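Local coordinates for purine nucleoside phosphorylase (Schistosoma mansoni, PDB 6BJ7), which probably catalyses the reversible phosphorolysis of purine nucleosides such as inosine and guanosine, releasing the free base and ribose 1-phosphate, and works as a trimer, at residues A[114-119]-A[275-280]; A[242-247]-A[260-265]. All coordinates share one frame; numbering follows the deposited sequence.

Contact 1: residues A[114-119]-A[275-280]. With DU7 (4-chloro-6-methylpyrimidin-2-amine), chain G; DMS (dimethyl sulfoxide), chain F.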
ATOM      1  N   LEU A 114      -4.397   4.440  26.578  1.00 23.26           N
ATOM      2  CA  LEU A 114      -3.852   5.778  26.341  1.00 23.06           C
ATOM      3  C   LEU A 114      -2.546   5.655  25.547  1.00 27.35           C
ATOM      4  O   LEU A 114      -1.654   4.880  25.932  1.00 26.83           O
ATOM      5  CB  LEU A 114      -3.610   6.491  27.688  1.00 26.96           C
ATOM      6  CG  LEU A 114      -4.742   6.491  28.733  1.00 27.61           C
ATOM      7  CD1 LEU A 114      -4.302   7.193  30.041  1.00 26.85           C
ATOM      8  CD2 LEU A 114      -6.019   7.151  28.172  1.00 28.75           C
ATOM      9  N   ILE A 115      -2.422   6.417  24.455  1.00 24.38           N
ATOM     10  CA  ILE A 115      -1.291   6.286  23.523  1.00 22.76           C
ATOM     11  C   ILE A 115      -0.702   7.657  23.207  1.00 29.33           C
ATOM     12  O   ILE A 115      -1.438   8.617  22.963  1.00 28.22           O
ATOM     13  CB  ILE A 115      -1.720   5.604  22.200  1.00 24.53           C
ATOM     14  CG1 ILE A 115      -2.429   4.302  22.446  1.00 27.39           C
ATOM     15  CG2 ILE A 115      -0.489   5.330  21.304  1.00 27.33           C
ATOM     16  CD1 ILE A 115      -3.065   3.703  21.135  1.00 28.91           C
ATOM     17  N   THR A 116       0.636   7.764  23.225  1.00 25.21           N
ATOM     18  CA  THR A 116       1.316   8.975  22.756  1.00 25.71           C
ATOM     19  C   THR A 116       2.306   8.633  21.635  1.00 28.29           C
ATOM     20  O   THR A 116       2.803   7.500  21.535  1.00 27.48           O
ATOM     21  CB  THR A 116       2.057   9.739  23.872  1.00 28.65           C
ATOM     22  OG1 THR A 116       3.127   8.951  24.427  1.00 29.51           O
ATOM     23  CG2 THR A 116       1.107  10.165  25.009  1.00 27.54           C
ATOM     24  N   ASN A 117       2.567   9.628  20.778  1.00 23.60           N
ATOM     25  CA  ASN A 117       3.555   9.509  19.711  1.00 24.35           C
ATOM     26  C   ASN A 117       4.146  10.881  19.400  1.00 27.97           C
ATOM     27  O   ASN A 117       3.645  11.917  19.841  1.00 25.82           O
ATOM     28  CB  ASN A 117       2.959   8.891  18.425  1.00 25.24           C
ATOM     29  CG  ASN A 117       1.840   9.746  17.810  1.00 24.70           C
ATOM     30  OD1 ASN A 117       2.048  10.883  17.423  1.00 28.86           O
ATOM     31  ND2 ASN A 117       0.649   9.179  17.723  1.00 31.26           N
ATOM     32  N   LEU A 118       5.266  10.861  18.661  1.00 26.90           N
ATOM     33  CA  LEU A 118       5.848  12.043  18.030  1.00 24.57           C
ATOM     34  C   LEU A 118       5.485  12.063  16.541  1.00 23.16           C
ATOM     35  O   LEU A 118       5.462  11.016  15.874  1.00 26.95           O
ATOM     36  CB  LEU A 118       7.367  12.046  18.208  1.00 31.71           C
ATOM     37  CG  LEU A 118       7.892  12.307  19.630  1.00 38.80           C
ATOM     38  CD1 LEU A 118       9.131  11.476  19.849  1.00 56.22           C
ATOM     39  CD2 LEU A 118       8.200  13.777  19.822  1.00 36.47           C
ATOM     40  N   ALA A 119       5.146  13.242  16.020  1.00 26.89           N
ATOM     41  CA  ALA A 119       4.599  13.333  14.668  1.00 24.38           C
ATOM     42  C   ALA A 119       5.001  14.649  13.998  1.00 24.31           C
ATOM     43  O   ALA A 119       5.448  15.593  14.655  1.00 25.88           O
ATOM     44  CB  ALA A 119       3.083  13.215  14.718  1.00 25.39           C
ATOM     45  N   MET A 275       2.965  14.829  33.610  1.00 32.60           N
ATOM     46  CA  MET A 275       2.005  15.341  34.582  1.00 33.35           C
ATOM     47  C   MET A 275       0.576  15.274  34.040  1.00 34.02           C
ATOM     48  O   MET A 275      -0.354  14.894  34.758  1.00 38.28           O
ATOM     49  CB  MET A 275       2.374  16.765  34.960  1.00 39.17           C
ATOM     50  CG  MET A 275       1.555  17.305  36.109  1.00 54.13           C
ATOM     51  SD  MET A 275       1.148  19.022  35.865  1.00 87.59           S
ATOM     52  CE  MET A 275       0.097  18.897  34.434  1.00 38.72           C
ATOM     53  N   TRP A 276       0.398  15.608  32.760  1.00 32.81           N
ATOM     54  CA  TRP A 276      -0.919  15.587  32.125  1.00 34.09           C
ATOM     55  C   TRP A 276      -1.525  14.187  32.153  1.00 32.43           C
ATOM     56  O   TRP A 276      -2.675  13.999  32.580  1.00 33.54           O
ATOM     57  CB  TRP A 276      -0.765  16.077  30.685  1.00 33.24           C
ATOM     58  CG  TRP A 276      -2.019  16.394  29.912  1.00 33.83           C
ATOM     59  CD1 TRP A 276      -3.291  16.580  30.403  1.00 32.74           C
ATOM     60  CD2 TRP A 276      -2.099  16.604  28.500  1.00 32.65           C
ATOM     61  NE1 TRP A 276      -4.150  16.883  29.366  1.00 30.92           N
ATOM     62  CE2 TRP A 276      -3.442  16.893  28.188  1.00 31.01           C
ATOM     63  CE3 TRP A 276      -1.159  16.561  27.455  1.00 28.53           C
ATOM     64  CZ2 TRP A 276      -3.859  17.147  26.884  1.00 30.80           C
ATOM     65  CZ3 TRP A 276      -1.581  16.792  26.160  1.00 33.03           C
ATOM     66  CH2 TRP A 276      -2.917  17.089  25.888  1.00 32.65           C
ATOM     67  N   PHE A 277      -0.761  13.186  31.712  1.00 29.81           N
ATOM     68  CA  PHE A 277      -1.279  11.823  31.642  1.00 27.42           C
ATOM     69  C   PHE A 277      -1.470  11.213  33.030  1.00 33.90           C
ATOM     70  O   PHE A 277      -2.369  10.379  33.212  1.00 32.87           O
ATOM     71  CB  PHE A 277      -0.375  10.947  30.756  1.00 32.47           C
ATOM     72  CG  PHE A 277      -0.824  10.904  29.318  1.00 30.09           C
ATOM     73  CD1 PHE A 277      -1.180   9.717  28.731  1.00 39.99           C
ATOM     74  CD2 PHE A 277      -0.940  12.064  28.589  1.00 38.50           C
ATOM     75  CE1 PHE A 277      -1.626   9.684  27.428  1.00 50.78           C
ATOM     76  CE2 PHE A 277      -1.394  12.038  27.294  1.00 42.16           C
ATOM     77  CZ  PHE A 277      -1.742  10.852  26.726  1.00 37.91           C
ATOM     78  N   LYS A 278      -0.660  11.616  34.025  1.00 34.50           N
ATOM     79  CA  LYS A 278      -0.903  11.148  35.396  1.00 32.45           C
ATOM     80  C   LYS A 278      -2.283  11.592  35.874  1.00 35.01           C
ATOM     81  O   LYS A 278      -3.034  10.804  36.469  1.00 34.62           O
ATOM     82  CB  LYS A 278       0.188  11.651  36.358  1.00 34.33           C
ATOM     83  CG  LYS A 278      -0.039  11.227  37.815  1.00 39.08           C
ATOM     84  CD  LYS A 278       1.134  11.589  38.707  1.00 42.77           C
ATOM     85  CE  LYS A 278       0.844  11.296  40.172  1.00 57.00           C
ATOM     86  NZ  LYS A 278       1.964  11.720  41.055  1.00 70.52           N
ATOM     87  N   GLU A 279      -2.653  12.841  35.582  1.00 34.05           N
ATOM     88  CA  GLU A 279      -3.953  13.362  35.990  1.00 36.05           C
ATOM     89  C   GLU A 279      -5.081  12.720  35.198  1.00 33.75           C
ATOM     90  O   GLU A 279      -6.150  12.431  35.757  1.00 33.30           O
ATOM     91  CB  GLU A 279      -3.974  14.878  35.823  1.00 41.09           C
ATOM     92  CG  GLU A 279      -5.250  15.580  36.308  1.00 42.16           C
ATOM     93  CD  GLU A 279      -5.460  15.536  37.807  1.00 52.06           C
ATOM     94  OE1 GLU A 279      -4.623  14.981  38.541  1.00 46.41           O
ATOM     95  OE2 GLU A 279      -6.495  16.069  38.257  1.00 50.66           O
ATOM     96  N   ILE A 280      -4.875  12.486  33.895  1.00 30.03           N
ATOM     97  CA  ILE A 280      -5.899  11.803  33.093  1.00 31.15           C
ATOM     98  C   ILE A 280      -6.214  10.433  33.697  1.00 33.45           C
ATOM     99  O   ILE A 280      -7.378  10.081  33.905  1.00 33.21           O
ATOM    100  CB  ILE A 280      -5.458  11.675  31.613  1.00 32.35           C
ATOM    101  CG1 ILE A 280      -5.497  13.035  30.899  1.00 33.49           C
ATOM    102  CG2 ILE A 280      -6.349  10.664  30.827  1.00 33.08           C
ATOM    103  CD1 ILE A 280      -4.657  13.084  29.575  1.00 31.56           C
TER
HETATM  104  C4  DU7 G 306       7.873  13.965  11.177  0.90 24.46           C
HETATM  105  C3  DU7 G 306       7.236  11.863  11.538  0.90 23.70           C
HETATM  106  C2  DU7 G 306       7.623  11.845  12.829  0.90 27.80           C
HETATM  107  C1  DU7 G 306       8.143  12.979  13.267  0.90 29.33           C
HETATM  108 CL   DU7 G 306       6.617  10.450  10.911  0.90 40.79          CL
HETATM  109  N   DU7 G 306       7.316  12.838  10.680  0.90 22.07           N
HETATM  110  N1  DU7 G 306       7.996  15.068  10.300  0.90 30.79           N
HETATM  111  N2  DU7 G 306       8.251  14.001  12.467  0.90 27.88           N
HETATM  112  C   DU7 G 306       8.602  13.083  14.714  0.90 45.25           C
HETATM  113  S   DMS F 305       7.124   7.579  18.265  1.00281.77           S
HETATM  114  O   DMS F 305       6.678   8.630  19.224  1.00284.54           O
HETATM  115  C1  DMS F 305       7.630   6.103  19.185  1.00284.09           C
HETATM  116  C2  DMS F 305       5.683   6.923  17.384  1.00284.74           C

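Contact 2: residues A[242-247]-A[260-265]. With DU7 (4-chloro-6-methylpyrimidin-2-amine), chain G.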
ATOM      1  N   LEU A 242       2.644  14.557  19.889  1.00 24.27           N
ATOM      2  CA  LEU A 242       3.525  15.695  20.129  1.00 23.38           C
ATOM      3  C   LEU A 242       4.178  16.100  18.797  1.00 25.90           C
ATOM      4  O   LEU A 242       4.837  15.277  18.146  1.00 25.12           O
ATOM      5  CB  LEU A 242       4.602  15.345  21.168  1.00 26.28           C
ATOM      6  CG  LEU A 242       5.739  16.365  21.366  1.00 28.22           C
ATOM      7  CD1 LEU A 242       5.207  17.732  21.773  1.00 29.24           C
ATOM      8  CD2 LEU A 242       6.730  15.842  22.427  1.00 31.58           C
ATOM      9  N   ILE A 243       3.998  17.357  18.398  1.00 25.20           N
ATOM     10  CA  ILE A 243       4.457  17.852  17.096  1.00 29.20           C
ATOM     11  C   ILE A 243       5.922  18.253  17.186  1.00 29.59           C
ATOM     12  O   ILE A 243       6.285  19.091  18.007  1.00 29.06           O
ATOM     13  CB  ILE A 243       3.595  19.048  16.643  1.00 27.83           C
ATOM     14  CG1 ILE A 243       2.113  18.653  16.552  1.00 27.87           C
ATOM     15  CG2 ILE A 243       4.069  19.604  15.305  1.00 29.83           C
ATOM     16  CD1 ILE A 243       1.817  17.449  15.606  1.00 29.53           C
ATOM     17  N   ALA A 244       6.771  17.666  16.324  1.00 27.40           N
ATOM     18  CA  ALA A 244       8.194  17.979  16.342  1.00 30.44           C
ATOM     19  C   ALA A 244       8.621  18.998  15.287  1.00 28.93           C
ATOM     20  O   ALA A 244       9.670  19.603  15.452  1.00 30.67           O
ATOM     21  CB  ALA A 244       9.018  16.702  16.176  1.00 37.77           C
ATOM     22  N   ASN A 245       7.841  19.208  14.231  1.00 28.25           N
ATOM     23  CA  ASN A 245       8.175  20.168  13.175  1.00 29.22           C
ATOM     24  C   ASN A 245       6.893  20.442  12.401  1.00 32.42           C
ATOM     25  O   ASN A 245       5.921  19.694  12.522  1.00 28.88           O
ATOM     26  CB  ASN A 245       9.250  19.628  12.232  1.00 27.25           C
ATOM     27  CG  ASN A 245       8.694  18.558  11.271  1.00 34.07           C
ATOM     28  OD1 ASN A 245       8.148  17.554  11.701  1.00 34.14           O
ATOM     29  ND2 ASN A 245       8.799  18.801   9.977  1.00 31.38           N
ATOM     30  N   ASN A 246       6.891  21.511  11.568  1.00 26.52           N
ATOM     31  CA  ASN A 246       5.818  21.679  10.578  1.00 26.09           C
ATOM     32  C   ASN A 246       6.412  21.401   9.196  1.00 26.44           C
ATOM     33  O   ASN A 246       7.260  22.166   8.715  1.00 27.84           O
ATOM     34  CB  ASN A 246       5.175  23.076  10.637  1.00 30.86           C
ATOM     35  CG  ASN A 246       3.952  23.162   9.764  1.00 31.14           C
ATOM     36  OD1 ASN A 246       4.075  23.092   8.544  1.00 32.43           O
ATOM     37  ND2 ASN A 246       2.744  23.246  10.377  1.00 34.91           N
ATOM     38  N   SER A 247       6.012  20.268   8.604  1.00 26.31           N
ATOM     39  CA  SER A 247       6.606  19.817   7.345  1.00 24.73           C
ATOM     40  C   SER A 247       6.242  20.710   6.172  1.00 27.16           C
ATOM     41  O   SER A 247       7.004  20.785   5.195  1.00 25.57           O
ATOM     42  CB  SER A 247       6.182  18.373   7.039  1.00 31.71           C
ATOM     43  OG  SER A 247       6.721  17.532   8.019  1.00 31.73           O
ATOM     44  N   GLU A 260      17.396  13.794  15.473  1.00 40.94           N
ATOM     45  CA  GLU A 260      18.008  14.514  16.587  1.00 44.94           C
ATOM     46  C   GLU A 260      17.142  15.687  17.021  1.00 35.99           C
ATOM     47  O   GLU A 260      16.940  15.913  18.225  1.00 37.87           O
ATOM     48  CB  GLU A 260      19.408  14.994  16.200  1.00 49.43           C
ATOM     49  CG  GLU A 260      20.450  13.869  16.136  1.00 61.29           C
ATOM     50  CD  GLU A 260      20.176  12.852  15.024  1.00 76.85           C
ATOM     51  OE1 GLU A 260      19.955  13.268  13.863  1.00 68.16           O
ATOM     52  OE2 GLU A 260      20.176  11.634  15.313  1.00 77.13           O
ATOM     53  N   LYS A 261      16.643  16.464  16.065  1.00 40.18           N
ATOM     54  CA  LYS A 261      15.720  17.546  16.398  1.00 34.58           C
ATOM     55  C   LYS A 261      14.468  17.008  17.080  1.00 36.98           C
ATOM     56  O   LYS A 261      13.918  17.641  17.998  1.00 35.50           O
ATOM     57  CB  LYS A 261      15.329  18.317  15.135  1.00 40.20           C
ATOM     58  CG  LYS A 261      16.474  18.925  14.340  1.00 42.30           C
ATOM     59  CD  LYS A 261      15.925  19.491  13.020  1.00 46.02           C
ATOM     60  CE  LYS A 261      16.931  20.352  12.256  1.00 55.18           C
ATOM     61  NZ  LYS A 261      16.293  20.902  11.018  1.00 61.06           N
ATOM     62  N   VAL A 262      13.988  15.848  16.627  1.00 30.63           N
ATOM     63  CA  VAL A 262      12.777  15.268  17.195  1.00 29.44           C
ATOM     64  C   VAL A 262      12.959  15.002  18.682  1.00 33.65           C
ATOM     65  O   VAL A 262      12.094  15.337  19.502  1.00 32.95           O
ATOM     66  CB  VAL A 262      12.399  13.979  16.436  1.00 31.66           C
ATOM     67  CG1 VAL A 262      11.281  13.233  17.166  1.00 36.80           C
ATOM     68  CG2 VAL A 262      11.977  14.330  15.028  1.00 41.59           C
ATOM     69  N   LEU A 263      14.076  14.374  19.050  1.00 38.68           N
ATOM     70  CA  LEU A 263      14.277  13.988  20.441  1.00 46.04           C
ATOM     71  C   LEU A 263      14.492  15.199  21.337  1.00 32.76           C
ATOM     72  O   LEU A 263      14.186  15.134  22.533  1.00 30.96           O
ATOM     73  CB  LEU A 263      15.454  13.028  20.562  1.00 43.63           C
ATOM     74  CG  LEU A 263      15.303  11.626  19.946  0.81 38.88           C
ATOM     75  CD1 LEU A 263      16.437  10.738  20.383  0.50 40.42           C
ATOM     76  CD2 LEU A 263      13.963  10.975  20.318  0.68 39.56           C
ATOM     77  N   ALA A 264      14.991  16.308  20.791  1.00 30.54           N
ATOM     78  CA  ALA A 264      15.105  17.522  21.611  1.00 31.19           C
ATOM     79  C   ALA A 264      13.739  18.109  21.939  1.00 31.01           C
ATOM     80  O   ALA A 264      13.533  18.637  23.044  1.00 30.57           O
ATOM     81  CB  ALA A 264      15.968  18.556  20.890  1.00 33.02           C
ATOM     82  N   VAL A 265      12.796  18.049  20.995  1.00 29.10           N
ATOM     83  CA  VAL A 265      11.426  18.462  21.309  1.00 29.04           C
ATOM     84  C   VAL A 265      10.827  17.557  22.381  1.00 29.90           C
ATOM     85  O   VAL A 265      10.121  18.023  23.293  1.00 28.44           O
ATOM     86  CB  VAL A 265      10.550  18.467  20.036  1.00 26.94           C
ATOM     87  CG1 VAL A 265       9.108  18.820  20.401  1.00 34.99           C
ATOM     88  CG2 VAL A 265      11.110  19.448  19.000  1.00 33.99           C
TER
HETATM   89  C4  DU7 G 306       7.873  13.965  11.177  0.90 24.46           C
HETATM   90  C3  DU7 G 306       7.236  11.863  11.538  0.90 23.70           C
HETATM   91  C2  DU7 G 306       7.623  11.845  12.829  0.90 27.80           C
HETATM   92  C1  DU7 G 306       8.143  12.979  13.267  0.90 29.33           C
HETATM   93 CL   DU7 G 306       6.617  10.450  10.911  0.90 40.79          CL
HETATM   94  N   DU7 G 306       7.316  12.838  10.680  0.90 22.07           N
HETATM   95  N1  DU7 G 306       7.996  15.068  10.300  0.90 30.79           N
HETATM   96  N2  DU7 G 306       8.251  14.001  12.467  0.90 27.88           N
HETATM   97  C   DU7 G 306       8.602  13.083  14.714  0.90 45.25           C

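Contact 1: residues A[114-119]-A[275-280]
The methyl CG2 of Thr116, on strand 112-121, comes obliquely onto the outer end of the Phe277 ring of helix 259-283, 3.4 Å from CZ. Leu114, two residues earlier on the same side of the strand, sets its CB 3.8 Å from CE1 of Phe277, while its CD1 reaches CG2 of Ile280 at 4.1 Å. The ring thus fits against two strand side chains at once, meeting them obliquely. The rotation of Thr116 makes this possible: with chi1 at 64°, CG2 swings beside the backbone N and toward the helix, and OG1 turns to other partners. Val240 on the neighbouring strand also touches Phe277, and Ile179 and Ala176 of helix 170-182 pack on Ile280. Farther along the strand, Leu118 N donates a hydrogen bond of 2.7 Å to DMS O, and DU7 lies beside Leu118 and Ala119. No hydrogen bond joins the two segments of this buried, antiparallel seam; what touches is mainly hydrocarbon, so shape and burial rather than directed bonds set the spacing, and the threonine hydroxyl is satisfied by Gly34 N and the hydroxyl of the modified residue CME at position 33, not by the helix.

Contact 2: residues A[242-247]-A[260-265]
The end of strand 236-246 and the first turns of helix 259-283 form one wall of the pocket that holds DU7, an aminopyrimidine whose ring resembles part of a purine base, consistent with this being the base site. Ala244 CB faces the helix and lies 4.0 Å from CG2 of Val262. The DU7 methyl carbon C rests against both, 3.6 Å from Val262 CG2 and 3.9 Å from Ala244 CB. One turn on, Val265 straddles two successive carbonyls of the strand: its CG1 is 3.7 Å from Ile243 O and its CG2 3.8 Å from Ala244 O. With CG1 anti to the backbone N (chi1 177°) and CG2 beside it, one methyl is brought to each carbonyl, and Leu242 flanks the same valine.

The polar side of the pocket comes from the strand end. Asn245 OD1 accepts a hydrogen bond of 2.9 Å from DU7 N1, with an N-H...O angle of 148°. Its ND2 donates to Ser247 OG, which lies 23° out of the amide plane, and to Asp250 OD2. These two bonds fix which end of the amide faces the ligand. Glu203 OE2, bonded to Ser247 OG, is also hydrogen-bonded to DU7. The ligand's amine is therefore held by the amide oxygen of Asn245 at the strand end, while its methyl lies against the valine and alanine carbons.

How the contacts relate
From the N terminus, the chain first lays down 114-119 on strand 112-121, then 242-247 on strand 236-246, and finally runs through helix 259-283, which supplies 260-265 and then 275-280. Contact 1 closes a long loop across 155 residues; contact 2, a short one of 12, is nested inside it. The two strands are parallel neighbours in the central sheet, joined by Asn117 O with Leu242 N at 2.8 Å, probably a hydrogen bond. Leu118 packs on both Leu242 and Val262, bridging the contacts. One helix is thus fastened to the sheet at two levels: deep in the core by contact 1 and beside bound DU7 by contact 2.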